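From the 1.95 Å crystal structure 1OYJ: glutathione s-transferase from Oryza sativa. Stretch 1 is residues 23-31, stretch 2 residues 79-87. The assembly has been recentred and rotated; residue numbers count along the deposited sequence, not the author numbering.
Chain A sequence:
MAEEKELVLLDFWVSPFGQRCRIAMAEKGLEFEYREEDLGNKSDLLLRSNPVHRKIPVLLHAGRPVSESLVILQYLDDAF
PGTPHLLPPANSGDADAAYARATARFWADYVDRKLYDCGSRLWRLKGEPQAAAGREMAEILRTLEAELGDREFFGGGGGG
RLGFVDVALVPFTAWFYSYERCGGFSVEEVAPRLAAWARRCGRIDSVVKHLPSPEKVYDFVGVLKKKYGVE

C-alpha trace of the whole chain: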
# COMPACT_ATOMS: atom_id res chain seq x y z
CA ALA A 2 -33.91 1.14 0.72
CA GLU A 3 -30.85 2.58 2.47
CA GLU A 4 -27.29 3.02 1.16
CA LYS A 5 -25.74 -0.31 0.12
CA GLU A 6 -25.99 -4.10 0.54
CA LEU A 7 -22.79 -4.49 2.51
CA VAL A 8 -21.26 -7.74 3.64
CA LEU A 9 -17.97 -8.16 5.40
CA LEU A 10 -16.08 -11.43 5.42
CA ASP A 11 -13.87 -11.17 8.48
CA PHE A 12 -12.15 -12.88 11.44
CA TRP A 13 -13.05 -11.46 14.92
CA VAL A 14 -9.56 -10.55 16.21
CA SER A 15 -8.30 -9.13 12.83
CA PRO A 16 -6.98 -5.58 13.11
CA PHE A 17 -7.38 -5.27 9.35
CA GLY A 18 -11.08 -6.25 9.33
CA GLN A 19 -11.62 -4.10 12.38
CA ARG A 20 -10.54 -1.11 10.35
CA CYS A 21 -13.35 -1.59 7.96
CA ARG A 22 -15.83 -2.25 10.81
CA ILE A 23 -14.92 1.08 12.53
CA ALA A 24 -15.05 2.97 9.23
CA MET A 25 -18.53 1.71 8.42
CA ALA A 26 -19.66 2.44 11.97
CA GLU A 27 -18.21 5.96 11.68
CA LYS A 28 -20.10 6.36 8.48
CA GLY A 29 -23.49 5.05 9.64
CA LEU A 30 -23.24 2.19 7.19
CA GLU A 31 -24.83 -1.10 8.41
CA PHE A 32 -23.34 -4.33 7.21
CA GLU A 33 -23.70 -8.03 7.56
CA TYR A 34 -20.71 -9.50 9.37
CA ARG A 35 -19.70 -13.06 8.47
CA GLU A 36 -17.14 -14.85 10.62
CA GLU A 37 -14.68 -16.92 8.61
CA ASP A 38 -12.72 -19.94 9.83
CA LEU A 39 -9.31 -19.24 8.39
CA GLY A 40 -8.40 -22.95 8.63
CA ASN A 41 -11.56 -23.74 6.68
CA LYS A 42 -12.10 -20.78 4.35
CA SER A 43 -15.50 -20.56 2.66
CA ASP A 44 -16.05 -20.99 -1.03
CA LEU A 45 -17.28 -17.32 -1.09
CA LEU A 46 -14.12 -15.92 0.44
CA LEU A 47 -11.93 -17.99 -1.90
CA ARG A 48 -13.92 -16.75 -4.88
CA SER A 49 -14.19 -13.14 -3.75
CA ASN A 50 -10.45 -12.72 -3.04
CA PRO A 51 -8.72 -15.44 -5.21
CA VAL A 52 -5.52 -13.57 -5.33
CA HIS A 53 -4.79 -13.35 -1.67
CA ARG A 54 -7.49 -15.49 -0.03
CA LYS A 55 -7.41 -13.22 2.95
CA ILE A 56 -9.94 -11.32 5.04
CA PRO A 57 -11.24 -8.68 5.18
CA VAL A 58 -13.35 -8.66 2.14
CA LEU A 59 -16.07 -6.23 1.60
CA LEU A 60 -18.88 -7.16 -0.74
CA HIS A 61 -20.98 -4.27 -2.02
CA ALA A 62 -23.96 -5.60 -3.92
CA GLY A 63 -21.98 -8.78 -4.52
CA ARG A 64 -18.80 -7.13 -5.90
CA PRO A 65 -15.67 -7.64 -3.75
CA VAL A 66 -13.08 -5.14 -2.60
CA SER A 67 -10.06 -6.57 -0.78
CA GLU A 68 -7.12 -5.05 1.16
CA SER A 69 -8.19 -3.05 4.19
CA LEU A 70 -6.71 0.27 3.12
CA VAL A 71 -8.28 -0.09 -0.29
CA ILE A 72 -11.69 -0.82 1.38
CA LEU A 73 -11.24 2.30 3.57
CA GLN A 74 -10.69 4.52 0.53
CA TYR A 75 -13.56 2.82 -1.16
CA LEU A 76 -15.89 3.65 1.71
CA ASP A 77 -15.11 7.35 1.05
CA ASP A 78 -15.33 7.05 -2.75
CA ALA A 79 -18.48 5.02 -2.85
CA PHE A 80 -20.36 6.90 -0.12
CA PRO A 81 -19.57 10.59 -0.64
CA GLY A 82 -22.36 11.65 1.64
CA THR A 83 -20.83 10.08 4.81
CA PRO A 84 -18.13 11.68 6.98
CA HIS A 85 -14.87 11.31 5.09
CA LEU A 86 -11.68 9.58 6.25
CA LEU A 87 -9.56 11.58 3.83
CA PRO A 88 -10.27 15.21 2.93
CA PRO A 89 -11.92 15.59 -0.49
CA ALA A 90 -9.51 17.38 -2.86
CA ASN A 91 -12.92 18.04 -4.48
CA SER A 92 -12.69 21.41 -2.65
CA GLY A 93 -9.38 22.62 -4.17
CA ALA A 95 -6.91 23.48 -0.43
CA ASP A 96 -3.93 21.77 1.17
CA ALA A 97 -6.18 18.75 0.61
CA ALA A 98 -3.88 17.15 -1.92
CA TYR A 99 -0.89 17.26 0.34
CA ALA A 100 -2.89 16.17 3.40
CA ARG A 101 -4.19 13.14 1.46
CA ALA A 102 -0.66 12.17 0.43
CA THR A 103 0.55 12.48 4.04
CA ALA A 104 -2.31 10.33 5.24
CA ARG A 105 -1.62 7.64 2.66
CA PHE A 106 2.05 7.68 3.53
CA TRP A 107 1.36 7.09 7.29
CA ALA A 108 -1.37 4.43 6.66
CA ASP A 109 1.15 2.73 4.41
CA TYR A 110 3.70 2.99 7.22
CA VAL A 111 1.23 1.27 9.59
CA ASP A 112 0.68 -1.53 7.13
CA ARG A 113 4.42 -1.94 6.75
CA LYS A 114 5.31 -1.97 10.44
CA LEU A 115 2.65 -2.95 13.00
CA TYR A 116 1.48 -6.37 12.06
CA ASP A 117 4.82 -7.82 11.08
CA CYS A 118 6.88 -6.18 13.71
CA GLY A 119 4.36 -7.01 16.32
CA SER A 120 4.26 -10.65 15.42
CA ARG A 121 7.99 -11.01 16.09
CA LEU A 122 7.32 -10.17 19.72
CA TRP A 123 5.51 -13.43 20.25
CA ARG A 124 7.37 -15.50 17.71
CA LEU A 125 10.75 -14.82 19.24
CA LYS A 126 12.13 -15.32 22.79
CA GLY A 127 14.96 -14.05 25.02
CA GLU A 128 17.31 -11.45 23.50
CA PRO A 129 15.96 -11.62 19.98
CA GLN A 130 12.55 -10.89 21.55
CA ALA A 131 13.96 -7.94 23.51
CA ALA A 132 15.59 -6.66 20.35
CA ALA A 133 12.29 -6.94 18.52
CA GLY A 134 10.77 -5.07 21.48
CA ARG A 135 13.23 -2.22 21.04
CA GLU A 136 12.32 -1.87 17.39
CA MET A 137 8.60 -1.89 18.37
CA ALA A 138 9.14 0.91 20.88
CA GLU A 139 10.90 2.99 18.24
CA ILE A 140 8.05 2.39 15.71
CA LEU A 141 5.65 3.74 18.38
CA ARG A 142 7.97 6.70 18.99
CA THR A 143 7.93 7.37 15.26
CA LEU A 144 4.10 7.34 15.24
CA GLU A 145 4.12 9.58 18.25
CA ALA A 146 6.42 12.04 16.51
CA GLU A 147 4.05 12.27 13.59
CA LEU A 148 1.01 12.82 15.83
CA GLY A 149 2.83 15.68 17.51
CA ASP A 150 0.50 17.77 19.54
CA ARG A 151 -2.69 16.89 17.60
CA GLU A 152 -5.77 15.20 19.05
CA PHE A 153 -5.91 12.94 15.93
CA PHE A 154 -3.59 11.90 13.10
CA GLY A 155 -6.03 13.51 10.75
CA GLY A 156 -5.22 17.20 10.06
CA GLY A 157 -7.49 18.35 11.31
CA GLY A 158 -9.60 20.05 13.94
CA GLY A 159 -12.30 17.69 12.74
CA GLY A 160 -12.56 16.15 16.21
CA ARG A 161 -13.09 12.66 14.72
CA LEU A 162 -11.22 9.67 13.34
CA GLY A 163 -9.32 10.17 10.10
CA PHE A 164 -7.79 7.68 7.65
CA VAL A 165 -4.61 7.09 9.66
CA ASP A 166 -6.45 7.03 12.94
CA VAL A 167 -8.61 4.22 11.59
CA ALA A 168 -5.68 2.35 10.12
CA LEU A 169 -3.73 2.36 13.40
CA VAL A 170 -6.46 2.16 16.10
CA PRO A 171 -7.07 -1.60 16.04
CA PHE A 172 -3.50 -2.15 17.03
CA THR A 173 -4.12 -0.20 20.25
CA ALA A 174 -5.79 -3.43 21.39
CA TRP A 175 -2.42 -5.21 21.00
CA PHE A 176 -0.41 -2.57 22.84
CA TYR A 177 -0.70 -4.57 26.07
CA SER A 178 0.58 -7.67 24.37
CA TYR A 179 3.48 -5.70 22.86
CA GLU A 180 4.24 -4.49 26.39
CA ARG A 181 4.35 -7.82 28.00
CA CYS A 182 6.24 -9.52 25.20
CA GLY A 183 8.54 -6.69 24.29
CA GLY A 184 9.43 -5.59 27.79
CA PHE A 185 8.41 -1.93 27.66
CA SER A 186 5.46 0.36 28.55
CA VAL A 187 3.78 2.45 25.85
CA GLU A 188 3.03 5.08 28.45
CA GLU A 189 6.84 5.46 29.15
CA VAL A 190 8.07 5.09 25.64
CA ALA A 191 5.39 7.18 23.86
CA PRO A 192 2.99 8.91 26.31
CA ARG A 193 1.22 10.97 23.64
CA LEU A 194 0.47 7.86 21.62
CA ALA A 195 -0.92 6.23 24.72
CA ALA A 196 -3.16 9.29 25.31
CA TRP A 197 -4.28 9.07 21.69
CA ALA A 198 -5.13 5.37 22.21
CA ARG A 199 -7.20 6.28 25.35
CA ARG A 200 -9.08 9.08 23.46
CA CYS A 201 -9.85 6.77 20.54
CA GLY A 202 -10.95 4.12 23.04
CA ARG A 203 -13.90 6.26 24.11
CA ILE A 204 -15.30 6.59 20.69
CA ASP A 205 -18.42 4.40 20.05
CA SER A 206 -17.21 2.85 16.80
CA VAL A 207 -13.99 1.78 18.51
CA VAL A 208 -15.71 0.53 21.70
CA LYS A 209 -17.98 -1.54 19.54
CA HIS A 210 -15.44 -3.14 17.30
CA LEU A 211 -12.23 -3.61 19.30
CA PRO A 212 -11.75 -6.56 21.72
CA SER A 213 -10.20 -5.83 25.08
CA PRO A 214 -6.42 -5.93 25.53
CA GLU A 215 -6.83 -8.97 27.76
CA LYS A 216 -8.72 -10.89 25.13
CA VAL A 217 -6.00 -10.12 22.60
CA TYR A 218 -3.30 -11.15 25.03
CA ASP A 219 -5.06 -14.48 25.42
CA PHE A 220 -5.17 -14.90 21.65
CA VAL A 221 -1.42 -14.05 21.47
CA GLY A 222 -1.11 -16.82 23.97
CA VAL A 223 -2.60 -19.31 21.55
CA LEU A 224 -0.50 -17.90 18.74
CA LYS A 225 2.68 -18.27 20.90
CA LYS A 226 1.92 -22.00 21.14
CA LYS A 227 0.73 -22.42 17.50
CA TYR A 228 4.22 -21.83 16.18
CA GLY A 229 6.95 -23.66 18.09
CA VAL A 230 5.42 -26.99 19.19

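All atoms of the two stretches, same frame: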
# COMPACT_ATOMS: atom_id res chain seq x y z
N ILE A 23 -14.90 -0.28 11.93
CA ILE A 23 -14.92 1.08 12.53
C ILE A 23 -15.31 2.12 11.50
O ILE A 23 -16.07 3.01 11.79
CB ILE A 23 -13.55 1.35 13.15
CG1 ILE A 23 -13.40 0.45 14.38
CG2 ILE A 23 -13.30 2.80 13.50
CD1 ILE A 23 -11.89 0.37 14.80
N ALA A 24 -14.76 2.00 10.27
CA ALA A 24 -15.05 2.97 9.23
C ALA A 24 -16.52 2.98 8.79
O ALA A 24 -17.14 4.05 8.66
CB ALA A 24 -14.13 2.77 8.09
N MET A 25 -17.11 1.79 8.65
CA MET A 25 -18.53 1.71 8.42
C MET A 25 -19.35 2.25 9.59
O MET A 25 -20.27 3.04 9.40
CB MET A 25 -18.91 0.25 8.05
CG MET A 25 -18.48 -0.05 6.63
SD MET A 25 -18.97 -1.65 5.97
CE MET A 25 -17.95 -2.84 6.87
N ALA A 26 -19.01 1.87 10.82
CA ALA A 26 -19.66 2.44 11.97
C ALA A 26 -19.58 3.95 11.96
O ALA A 26 -20.60 4.65 12.21
CB ALA A 26 -19.09 1.89 13.24
N GLU A 27 -18.41 4.47 11.71
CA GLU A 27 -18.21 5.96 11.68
C GLU A 27 -19.11 6.60 10.67
O GLU A 27 -19.53 7.75 10.86
CB GLU A 27 -16.77 6.37 11.37
CG GLU A 27 -15.80 6.27 12.54
CD GLU A 27 -16.16 7.24 13.62
OE1 GLU A 27 -16.05 8.45 13.42
OE2 GLU A 27 -16.54 6.76 14.67
N LYS A 28 -19.35 5.87 9.58
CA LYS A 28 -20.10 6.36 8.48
C LYS A 28 -21.62 6.12 8.54
O LYS A 28 -22.33 6.52 7.66
CB LYS A 28 -19.51 5.80 7.17
CG LYS A 28 -18.14 6.42 6.80
CD LYS A 28 -17.45 5.72 5.63
CE LYS A 28 -16.28 6.62 5.10
NZ LYS A 28 -16.73 7.71 4.17
N GLY A 29 -22.08 5.42 9.55
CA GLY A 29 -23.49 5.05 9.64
C GLY A 29 -23.85 3.95 8.67
O GLY A 29 -25.01 3.78 8.35
N LEU A 30 -22.89 3.19 8.16
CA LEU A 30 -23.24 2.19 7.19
C LEU A 30 -23.39 0.81 7.86
O LEU A 30 -22.44 0.31 8.43
CB LEU A 30 -22.13 2.12 6.13
CG LEU A 30 -21.83 3.35 5.28
CD1 LEU A 30 -20.56 3.12 4.46
CD2 LEU A 30 -22.98 3.49 4.31
N GLU A 31 -24.57 0.18 7.76
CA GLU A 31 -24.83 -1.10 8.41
C GLU A 31 -24.32 -2.16 7.52
O GLU A 31 -24.42 -2.01 6.28
CB GLU A 31 -26.33 -1.34 8.60
CG GLU A 31 -27.00 -0.31 9.51
CD GLU A 31 -26.42 -0.21 10.91
OE1 GLU A 31 -25.87 -1.20 11.45
OE2 GLU A 31 -26.55 0.89 11.51
N ALA A 79 -17.16 5.53 -2.53
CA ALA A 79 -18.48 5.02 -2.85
C ALA A 79 -19.60 5.64 -2.05
O ALA A 79 -20.73 5.54 -2.46
CB ALA A 79 -18.49 3.55 -2.68
N PHE A 80 -19.31 6.30 -0.94
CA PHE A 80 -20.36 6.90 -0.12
C PHE A 80 -20.01 8.31 0.22
O PHE A 80 -19.65 8.59 1.35
CB PHE A 80 -20.48 6.07 1.17
CG PHE A 80 -20.86 4.63 0.93
CD1 PHE A 80 -19.93 3.65 0.87
CD2 PHE A 80 -22.18 4.29 0.71
CE1 PHE A 80 -20.30 2.35 0.65
CE2 PHE A 80 -22.54 3.00 0.47
CZ PHE A 80 -21.62 2.03 0.45
N PRO A 81 -20.04 9.21 -0.78
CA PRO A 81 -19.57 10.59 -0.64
C PRO A 81 -20.37 11.41 0.32
O PRO A 81 -19.90 12.48 0.76
CB PRO A 81 -19.71 11.14 -2.07
CG PRO A 81 -20.87 10.38 -2.54
CD PRO A 81 -20.50 8.95 -2.15
N GLY A 82 -21.56 10.95 0.66
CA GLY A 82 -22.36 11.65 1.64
C GLY A 82 -22.02 11.42 3.13
O GLY A 82 -22.49 12.19 3.95
N THR A 83 -21.23 10.40 3.44
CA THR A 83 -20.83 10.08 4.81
C THR A 83 -19.55 10.79 5.24
O THR A 83 -18.80 11.25 4.40
CB THR A 83 -20.62 8.57 4.91
OG1 THR A 83 -19.51 8.12 4.06
CG2 THR A 83 -21.87 7.84 4.43
N PRO A 84 -19.32 10.97 6.54
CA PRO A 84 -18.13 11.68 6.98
C PRO A 84 -16.91 10.99 6.39
O PRO A 84 -16.84 9.77 6.37
CB PRO A 84 -18.18 11.58 8.51
CG PRO A 84 -19.51 11.12 8.86
CD PRO A 84 -20.17 10.55 7.67
N HIS A 85 -15.97 11.78 5.89
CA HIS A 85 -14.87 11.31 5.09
C HIS A 85 -13.67 10.96 5.96
O HIS A 85 -13.44 11.58 6.99
CB HIS A 85 -14.47 12.38 4.06
CG HIS A 85 -14.07 13.68 4.69
ND1 HIS A 85 -14.95 14.72 4.85
CD2 HIS A 85 -12.92 14.07 5.29
CE1 HIS A 85 -14.35 15.71 5.50
NE2 HIS A 85 -13.10 15.35 5.75
N LEU A 86 -12.92 9.96 5.55
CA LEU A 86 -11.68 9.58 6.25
C LEU A 86 -10.50 10.40 5.73
O LEU A 86 -9.58 10.68 6.46
CB LEU A 86 -11.39 8.09 6.06
CG LEU A 86 -12.33 7.17 6.84
CD1 LEU A 86 -12.05 5.75 6.41
CD2 LEU A 86 -12.18 7.41 8.29
N LEU A 87 -10.56 10.74 4.44
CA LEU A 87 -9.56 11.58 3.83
C LEU A 87 -10.26 12.83 3.35
O LEU A 87 -11.40 12.78 2.94
CB LEU A 87 -8.94 10.87 2.64
CG LEU A 87 -8.09 9.63 2.94
CD1 LEU A 87 -7.89 8.83 1.73
CD2 LEU A 87 -6.84 10.05 3.54

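The last part of a helix in stretch 1 packs against a segment without regular helix or strand, which starts with a turn, and together they bury 398 Å² of surface, with Lys 28 at the centre. At Ala 24 the contact begins: its CB lies 4.0 Å from CD1 of Leu 86, whose CA-to-CB bond runs sideways but whose chain end comes nearer. A methyl group suffices here, because the longer leucine spans the gap. Met 25 and Ala 26 face elsewhere, yet their carbonyls later serve the last turn. Glu 27 points its CA-to-CB bond toward stretch 2, but its closest approach is through the backbone, O to CG of Pro 84 at 3.9 Å; its carboxylate atom OE2 is hydrogen-bonded elsewhere in the structure.

Lys 28 supplies both hydrogen bonds between the stretches. Its long side chain, with chi1 m, chi2 and chi3 t and chi4 m, carries the ammonium group to stretch 2, where NZ donates to OG1 of Thr 83 (2.8 Å) and to O of Pro 84 (3.0 Å). NZ also bonds to a residue adjoining one of the stretches, so the buried charge is well supplied with partners. Thr 83, with chi1 p, accepts from the lysine while its OG1 donates to O of Phe 80 (2.8 Å), bracing the type I turn from Phe 80 to Thr 83.

Gly 29 is the first residue to leave helical phi/psi, in a Schellman motif. Its positive phi (74°) favours glycine, and the bonds from Gly 29 N to Ala 26 O (3.1 Å) and Leu 30 N to Met 25 O (2.9 Å) close the last turn. The chain then directs Leu 30 toward stretch 2, where CD1 sits over one face of the Phe 80 ring, 3.9 Å from its centroid, in a CH-pi contact that buries apolar surface.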